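Local atomic coordinates of D-xylonate dehydratase (Caulobacter crescentus, PDB entry 5OYN), a protein that catalyses the dehydration of D-xylonate to 2-dehydro-3-deoxy-D-arabinonate in D-xylose degradation, and also dehydrates D-gluconate, using a [2Fe-2S] cluster and magnesium. Residues A[451-459]-A[473-482]; A[458-466]-A[513-524]. All coordinates share one frame; numbering follows the deposited sequence.

Contact 1 (A[451-459]-A[473-482]); sequences IDERCILVI and VVNMQPPDHL
From I451 opposite P479, through L457 beside M476, to I459 near V474, the two backbones run in opposite directions, the CA atoms of I459 and V474 being 6.6 Å apart and those of I451 and P479 7.6 Å. At the I459 end, M476 does most of the reaching: bent at its last torsion (chi3 -71°), it brings CE to 3.5 Å from I459 CG2 and tucks the same methyl against CB and the carbonyl oxygen of L457. I459 also meets V473 at about a right angle, CD1 lying 3.8 Å from V473 CG2, while I459 CG2 touches V474 CG2. L457 CD1 rests near the Q477 carbonyl, whose oxygen is hydrogen-bonded by Y440 OH. This is the start of a beta-alpha-beta unit: strand 455-460 leads through helix 480-484 to the parallel strand 492-494, which pairs directly with it. P479, the N-cap residue of that helix, lays CG 3.7 Å from I451 CD1, and L482 crosses I451 at about a right angle, L482 CD1 lying 4.0 Å from I451 CG2. The edge of the H481 ring points at the I451 carbonyl, NE2 giving O a weak bond of 3.1 Å, bent to 134°. Beyond I451, a type I turn from D452 to C455 leads into the strand.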
# COMPACT_ATOMS: atom_id res chain seq x y z
N ILE A 451 52.74 22.17 2.84
CA ILE A 451 52.44 20.80 3.23
C ILE A 451 53.25 19.85 2.37
O ILE A 451 53.47 20.10 1.18
CB ILE A 451 50.92 20.54 3.10
CG1 ILE A 451 50.13 21.64 3.81
CG2 ILE A 451 50.55 19.17 3.66
CD1 ILE A 451 48.68 21.29 4.13
N ASP A 452 53.74 18.77 2.97
CA ASP A 452 54.48 17.76 2.22
C ASP A 452 54.24 16.40 2.86
O ASP A 452 53.46 16.27 3.81
CB ASP A 452 55.98 18.10 2.13
CG ASP A 452 56.64 18.31 3.51
OD1 ASP A 452 56.16 17.76 4.54
OD2 ASP A 452 57.66 19.04 3.56
N GLU A 453 54.94 15.39 2.35
CA GLU A 453 54.66 14.00 2.70
C GLU A 453 54.81 13.69 4.18
O GLU A 453 54.33 12.64 4.63
CB GLU A 453 55.58 13.10 1.88
CG GLU A 453 56.09 13.82 0.65
CD GLU A 453 57.14 13.02 -0.09
OE1 GLU A 453 57.24 13.17 -1.33
OE2 GLU A 453 57.85 12.24 0.58
N ARG A 454 55.45 14.55 4.97
CA ARG A 454 55.69 14.24 6.38
C ARG A 454 54.80 15.05 7.31
O ARG A 454 55.14 15.23 8.49
CB ARG A 454 57.17 14.45 6.73
CG ARG A 454 58.15 14.02 5.63
CD ARG A 454 58.18 12.52 5.41
NE ARG A 454 58.05 11.76 6.65
CZ ARG A 454 58.12 10.43 6.72
NH1 ARG A 454 58.32 9.71 5.62
NH2 ARG A 454 57.98 9.81 7.89
N CYS A 455 53.65 15.52 6.82
CA CYS A 455 52.67 16.19 7.66
C CYS A 455 51.59 15.20 8.10
O CYS A 455 51.48 14.09 7.59
CB CYS A 455 52.04 17.38 6.92
SG CYS A 455 53.27 18.42 6.09
N ILE A 456 50.80 15.62 9.09
CA ILE A 456 49.64 14.86 9.56
C ILE A 456 48.47 15.83 9.70
O ILE A 456 48.56 16.82 10.44
CB ILE A 456 49.92 14.12 10.88
CG1 ILE A 456 48.63 13.54 11.46
CG2 ILE A 456 50.62 15.02 11.90
CD1 ILE A 456 48.85 12.50 12.51
N LEU A 457 47.38 15.56 8.99
CA LEU A 457 46.24 16.47 8.98
C LEU A 457 45.36 16.23 10.19
O LEU A 457 44.98 15.09 10.49
CB LEU A 457 45.46 16.32 7.68
CG LEU A 457 46.35 16.39 6.43
CD1 LEU A 457 45.61 15.91 5.19
CD2 LEU A 457 46.92 17.80 6.22
N VAL A 458 45.07 17.30 10.92
CA VAL A 458 44.40 17.22 12.20
C VAL A 458 43.18 18.11 12.13
O VAL A 458 43.24 19.24 11.61
CB VAL A 458 45.33 17.64 13.36
CG1 VAL A 458 44.57 17.71 14.68
CG2 VAL A 458 46.50 16.69 13.50
N ILE A 459 42.05 17.61 12.64
CA ILE A 459 40.81 18.36 12.68
C ILE A 459 40.25 18.28 14.09
O ILE A 459 40.33 17.22 14.73
CB ILE A 459 39.80 17.82 11.63
CG1 ILE A 459 38.51 18.64 11.65
CG2 ILE A 459 39.52 16.34 11.86
CD1 ILE A 459 37.79 18.65 10.32
N VAL A 473 34.20 13.66 9.49
CA VAL A 473 35.02 14.63 8.76
C VAL A 473 36.53 14.38 8.87
O VAL A 473 37.34 15.22 8.45
CB VAL A 473 34.71 16.07 9.22
CG1 VAL A 473 33.30 16.48 8.82
CG2 VAL A 473 34.95 16.23 10.72
N VAL A 474 36.93 13.23 9.41
CA VAL A 474 38.35 13.00 9.66
C VAL A 474 39.07 12.48 8.42
O VAL A 474 40.28 12.69 8.27
CB VAL A 474 38.54 12.05 10.86
CG1 VAL A 474 40.01 11.71 11.06
CG2 VAL A 474 37.99 12.70 12.14
N ASN A 475 38.37 11.80 7.50
CA ASN A 475 39.07 11.28 6.32
C ASN A 475 39.49 12.41 5.38
O ASN A 475 39.09 12.44 4.21
CB ASN A 475 38.21 10.23 5.59
CG ASN A 475 36.79 10.71 5.26
OD1 ASN A 475 36.10 11.30 6.09
ND2 ASN A 475 36.35 10.43 4.04
N MET A 476 40.32 13.33 5.89
CA MET A 476 40.84 14.44 5.10
C MET A 476 41.82 13.95 4.04
O MET A 476 42.59 13.02 4.26
CB MET A 476 41.55 15.45 6.01
CG MET A 476 40.62 16.31 6.84
SD MET A 476 41.43 17.19 8.20
CE MET A 476 41.79 15.81 9.28
N GLN A 477 41.80 14.62 2.86
CA GLN A 477 42.68 14.19 1.78
C GLN A 477 43.86 15.16 1.60
O GLN A 477 43.78 16.33 2.00
CB GLN A 477 41.91 14.08 0.45
CG GLN A 477 41.43 15.40 -0.15
CD GLN A 477 40.91 15.22 -1.57
OE1 GLN A 477 40.34 14.17 -1.91
NE2 GLN A 477 41.11 16.22 -2.42
N PRO A 478 44.98 14.69 1.03
CA PRO A 478 46.13 15.56 0.80
C PRO A 478 45.75 16.77 -0.03
O PRO A 478 44.74 16.76 -0.75
CB PRO A 478 47.10 14.65 0.02
CG PRO A 478 46.73 13.28 0.41
CD PRO A 478 45.26 13.29 0.65
N PRO A 479 46.54 17.85 0.04
CA PRO A 479 46.33 18.98 -0.87
C PRO A 479 46.56 18.56 -2.32
O PRO A 479 47.13 17.51 -2.61
CB PRO A 479 47.38 20.01 -0.42
CG PRO A 479 47.75 19.59 0.98
CD PRO A 479 47.60 18.10 1.02
N ASP A 480 46.09 19.41 -3.23
CA ASP A 480 46.06 19.02 -4.64
C ASP A 480 47.47 18.76 -5.17
O ASP A 480 47.70 17.76 -5.86
CB ASP A 480 45.37 20.10 -5.48
CG ASP A 480 43.94 20.37 -5.04
OD1 ASP A 480 43.45 19.72 -4.09
OD2 ASP A 480 43.30 21.26 -5.65
N HIS A 481 48.42 19.63 -4.82
CA HIS A 481 49.77 19.49 -5.37
C HIS A 481 50.38 18.14 -5.02
O HIS A 481 51.08 17.54 -5.84
CB HIS A 481 50.66 20.66 -4.92
CG HIS A 481 51.19 20.54 -3.52
ND1 HIS A 481 50.72 21.32 -2.48
CD2 HIS A 481 52.17 19.77 -3.00
CE1 HIS A 481 51.38 21.01 -1.38
NE2 HIS A 481 52.26 20.07 -1.66
N LEU A 482 50.07 17.61 -3.83
CA LEU A 482 50.54 16.28 -3.44
C LEU A 482 49.76 15.18 -4.17
O LEU A 482 50.36 14.18 -4.60
CB LEU A 482 50.43 16.10 -1.93
CG LEU A 482 51.57 16.73 -1.12
CD1 LEU A 482 51.05 17.39 0.14
CD2 LEU A 482 52.62 15.68 -0.80

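Contact 2 (A[458-466]-A[513-524]); sequences VIRGAGPIG and ESAIGGGLSWLR
E513 holds the 463-466 loop by both carboxylate oxygens: I465 N donates to OE2 and G466 N to OE1, each at 2.8 Å. OE2 receives its donor on the syn lone pair; the donor to OE1 also comes from the syn side but stands 26° out of the carboxylate plane. The extended E513 chain (chi2 -177°) carries the carboxylate past the P464 ring, which slides by in the opposite direction, and across I465 at about a right angle. Next to it, A515 CB packs on G466 CA at 3.8 Å.

R460 draws two carbonyl oxygens together through one nitrogen. Its NH1 meets L520 O at 2.8 Å, almost in line with the C=O bond, and reaches L523 O at 3.2 Å by a nearly straight bond (175°) in the guanidinium plane. R524 NH1 approaches L523 O from the opposite face, so two arginines share one oxygen with their guanidinium planes almost perpendicular. S514 packs along the R460 chain, while V458 CG1 meets L523 CD2 tip to tip at 3.7 Å and also touches L520 CD2.

Further out, D435 forms a salt bridge with R460 NE, which probably eases the crowding of positive charge, and Q575 bonds to E513 OE2. D495 accepts from G461 N, A462 N and S514 N, tying both segments to one carboxylate. The whole arrangement packs the loop between strands 507-511 and 528-532 against strand 455-460 and the loop that follows it, in the mixed sheet of the IlvD/Edd C-terminal region.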
# COMPACT_ATOMS: atom_id res chain seq x y z
N VAL A 458 45.07 17.30 10.92
CA VAL A 458 44.40 17.22 12.20
C VAL A 458 43.18 18.11 12.13
O VAL A 458 43.24 19.24 11.61
CB VAL A 458 45.33 17.64 13.36
CG1 VAL A 458 44.57 17.71 14.68
CG2 VAL A 458 46.50 16.69 13.50
N ILE A 459 42.05 17.61 12.64
CA ILE A 459 40.81 18.36 12.68
C ILE A 459 40.25 18.28 14.09
O ILE A 459 40.33 17.22 14.73
CB ILE A 459 39.80 17.82 11.63
CG1 ILE A 459 38.51 18.64 11.65
CG2 ILE A 459 39.52 16.34 11.86
CD1 ILE A 459 37.79 18.65 10.32
N ARG A 460 39.72 19.39 14.59
CA ARG A 460 39.21 19.46 15.95
C ARG A 460 37.91 20.25 15.97
O ARG A 460 37.60 21.02 15.06
CB ARG A 460 40.23 20.11 16.91
CG ARG A 460 40.62 21.54 16.53
CD ARG A 460 40.90 22.42 17.75
NE ARG A 460 41.62 23.63 17.34
CZ ARG A 460 42.92 23.83 17.54
NH1 ARG A 460 43.65 22.92 18.15
NH2 ARG A 460 43.49 24.96 17.11
N GLY A 461 37.15 20.05 17.05
CA GLY A 461 35.83 20.62 17.18
C GLY A 461 34.72 19.79 16.57
O GLY A 461 33.59 20.30 16.45
N ALA A 462 35.00 18.55 16.19
CA ALA A 462 34.04 17.68 15.53
C ALA A 462 33.55 16.55 16.43
O ALA A 462 33.10 15.51 15.94
CB ALA A 462 34.64 17.12 14.23
N GLY A 463 33.62 16.74 17.74
CA GLY A 463 33.17 15.72 18.65
C GLY A 463 31.74 15.94 19.05
O GLY A 463 31.07 16.86 18.57
N PRO A 464 31.24 15.08 19.94
CA PRO A 464 29.83 15.18 20.37
C PRO A 464 29.42 16.57 20.83
O PRO A 464 28.25 16.95 20.64
CB PRO A 464 29.75 14.17 21.52
CG PRO A 464 30.83 13.17 21.23
CD PRO A 464 31.91 13.87 20.45
N ILE A 465 30.33 17.33 21.42
CA ILE A 465 29.99 18.65 21.94
C ILE A 465 30.32 19.74 20.92
O ILE A 465 29.54 20.68 20.73
CB ILE A 465 30.72 18.90 23.28
CG1 ILE A 465 30.43 17.77 24.27
CG2 ILE A 465 30.34 20.24 23.87
CD1 ILE A 465 28.99 17.73 24.76
N GLY A 466 31.46 19.61 20.25
CA GLY A 466 31.93 20.68 19.39
C GLY A 466 31.04 20.93 18.18
O GLY A 466 30.82 22.08 17.80
N GLU A 513 37.32 15.23 23.56
CA GLU A 513 37.45 16.07 22.38
C GLU A 513 38.03 17.43 22.76
O GLU A 513 38.04 17.84 23.92
CB GLU A 513 36.10 16.27 21.71
CG GLU A 513 35.12 17.01 22.58
CD GLU A 513 33.76 17.16 21.97
OE1 GLU A 513 33.64 17.93 20.99
OE2 GLU A 513 32.81 16.51 22.48
N SER A 514 38.51 18.14 21.74
CA SER A 514 39.01 19.50 21.92
C SER A 514 38.04 20.36 22.72
O SER A 514 38.42 20.96 23.73
CB SER A 514 39.29 20.12 20.54
OG SER A 514 39.19 21.53 20.58
N ALA A 515 36.78 20.41 22.31
CA ALA A 515 35.85 21.40 22.83
C ALA A 515 35.56 21.26 24.33
O ALA A 515 34.89 22.15 24.89
CB ALA A 515 34.54 21.36 22.06
N ILE A 516 36.00 20.19 24.99
CA ILE A 516 35.86 20.15 26.44
C ILE A 516 37.25 20.09 27.07
O ILE A 516 37.43 19.57 28.18
CB ILE A 516 34.97 19.00 26.92
CG1 ILE A 516 35.54 17.63 26.55
CG2 ILE A 516 33.56 19.17 26.38
CD1 ILE A 516 35.10 16.54 27.52
N GLY A 517 38.24 20.64 26.37
CA GLY A 517 39.58 20.72 26.91
C GLY A 517 40.39 19.45 26.83
O GLY A 517 41.22 19.20 27.71
N GLY A 518 40.16 18.62 25.82
CA GLY A 518 41.07 17.52 25.55
C GLY A 518 42.35 18.04 24.94
O GLY A 518 42.46 19.20 24.54
N GLY A 519 43.35 17.15 24.87
CA GLY A 519 44.67 17.57 24.42
C GLY A 519 44.68 18.28 23.08
O GLY A 519 45.55 19.12 22.82
N LEU A 520 43.73 17.97 22.20
CA LEU A 520 43.71 18.64 20.91
C LEU A 520 43.35 20.12 21.01
O LEU A 520 43.49 20.83 20.02
CB LEU A 520 42.73 17.92 19.97
CG LEU A 520 43.25 16.61 19.36
CD1 LEU A 520 42.20 15.95 18.51
CD2 LEU A 520 44.53 16.84 18.57
N SER A 521 42.93 20.60 22.19
CA SER A 521 42.59 22.02 22.31
C SER A 521 43.83 22.91 22.24
O SER A 521 43.72 24.06 21.82
CB SER A 521 41.82 22.29 23.60
OG SER A 521 42.24 21.46 24.66
N TRP A 522 45.00 22.40 22.64
CA TRP A 522 46.20 23.22 22.67
C TRP A 522 47.18 22.93 21.55
O TRP A 522 48.16 23.67 21.40
CB TRP A 522 46.92 23.09 24.02
CG TRP A 522 47.18 21.70 24.57
CD1 TRP A 522 46.51 21.07 25.60
CD2 TRP A 522 48.21 20.79 24.15
NE1 TRP A 522 47.06 19.82 25.83
CE2 TRP A 522 48.09 19.62 24.95
CE3 TRP A 522 49.21 20.84 23.18
CZ2 TRP A 522 48.94 18.52 24.80
CZ3 TRP A 522 50.06 19.74 23.03
CH2 TRP A 522 49.91 18.60 23.84
N LEU A 523 46.95 21.90 20.74
CA LEU A 523 47.85 21.61 19.64
C LEU A 523 47.80 22.73 18.60
O LEU A 523 46.78 23.39 18.42
CB LEU A 523 47.50 20.27 19.01
CG LEU A 523 48.17 19.82 17.71
CD1 LEU A 523 49.42 19.00 17.98
CD2 LEU A 523 47.18 18.98 16.93
N ARG A 524 48.94 22.97 17.96
CA ARG A 524 49.04 24.05 16.99
C ARG A 524 49.82 23.56 15.78
O ARG A 524 50.70 22.70 15.90
CB ARG A 524 49.72 25.30 17.58
CG ARG A 524 49.18 25.73 18.94
CD ARG A 524 47.90 26.53 18.80
NE ARG A 524 47.39 27.02 20.09
CZ ARG A 524 46.34 26.51 20.72
NH1 ARG A 524 45.68 25.48 20.19
NH2 ARG A 524 45.95 27.02 21.89

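Overall arrangement
Strand 455-460 is common to both contacts, which share V458 and I459 and have centres about 18 Å apart. Their segments alternate along the chain: 451-459, 458-466, 473-482, then 513-524. Successive strand residues face different ways, I459 into contact 1 and V458 into contact 2, so one inner strand of the mixed sheet is packed by the crossover leading to helix 480-484 and by the loop before strand 528-532. Contacts 1 and 2 touch where V473 CG2 of 473-482 lies 3.6 Å from A462 CB of 458-466. Just before V473 comes E472, a magnesium ligand, so the chain passes directly from the magnesium site into contact 1.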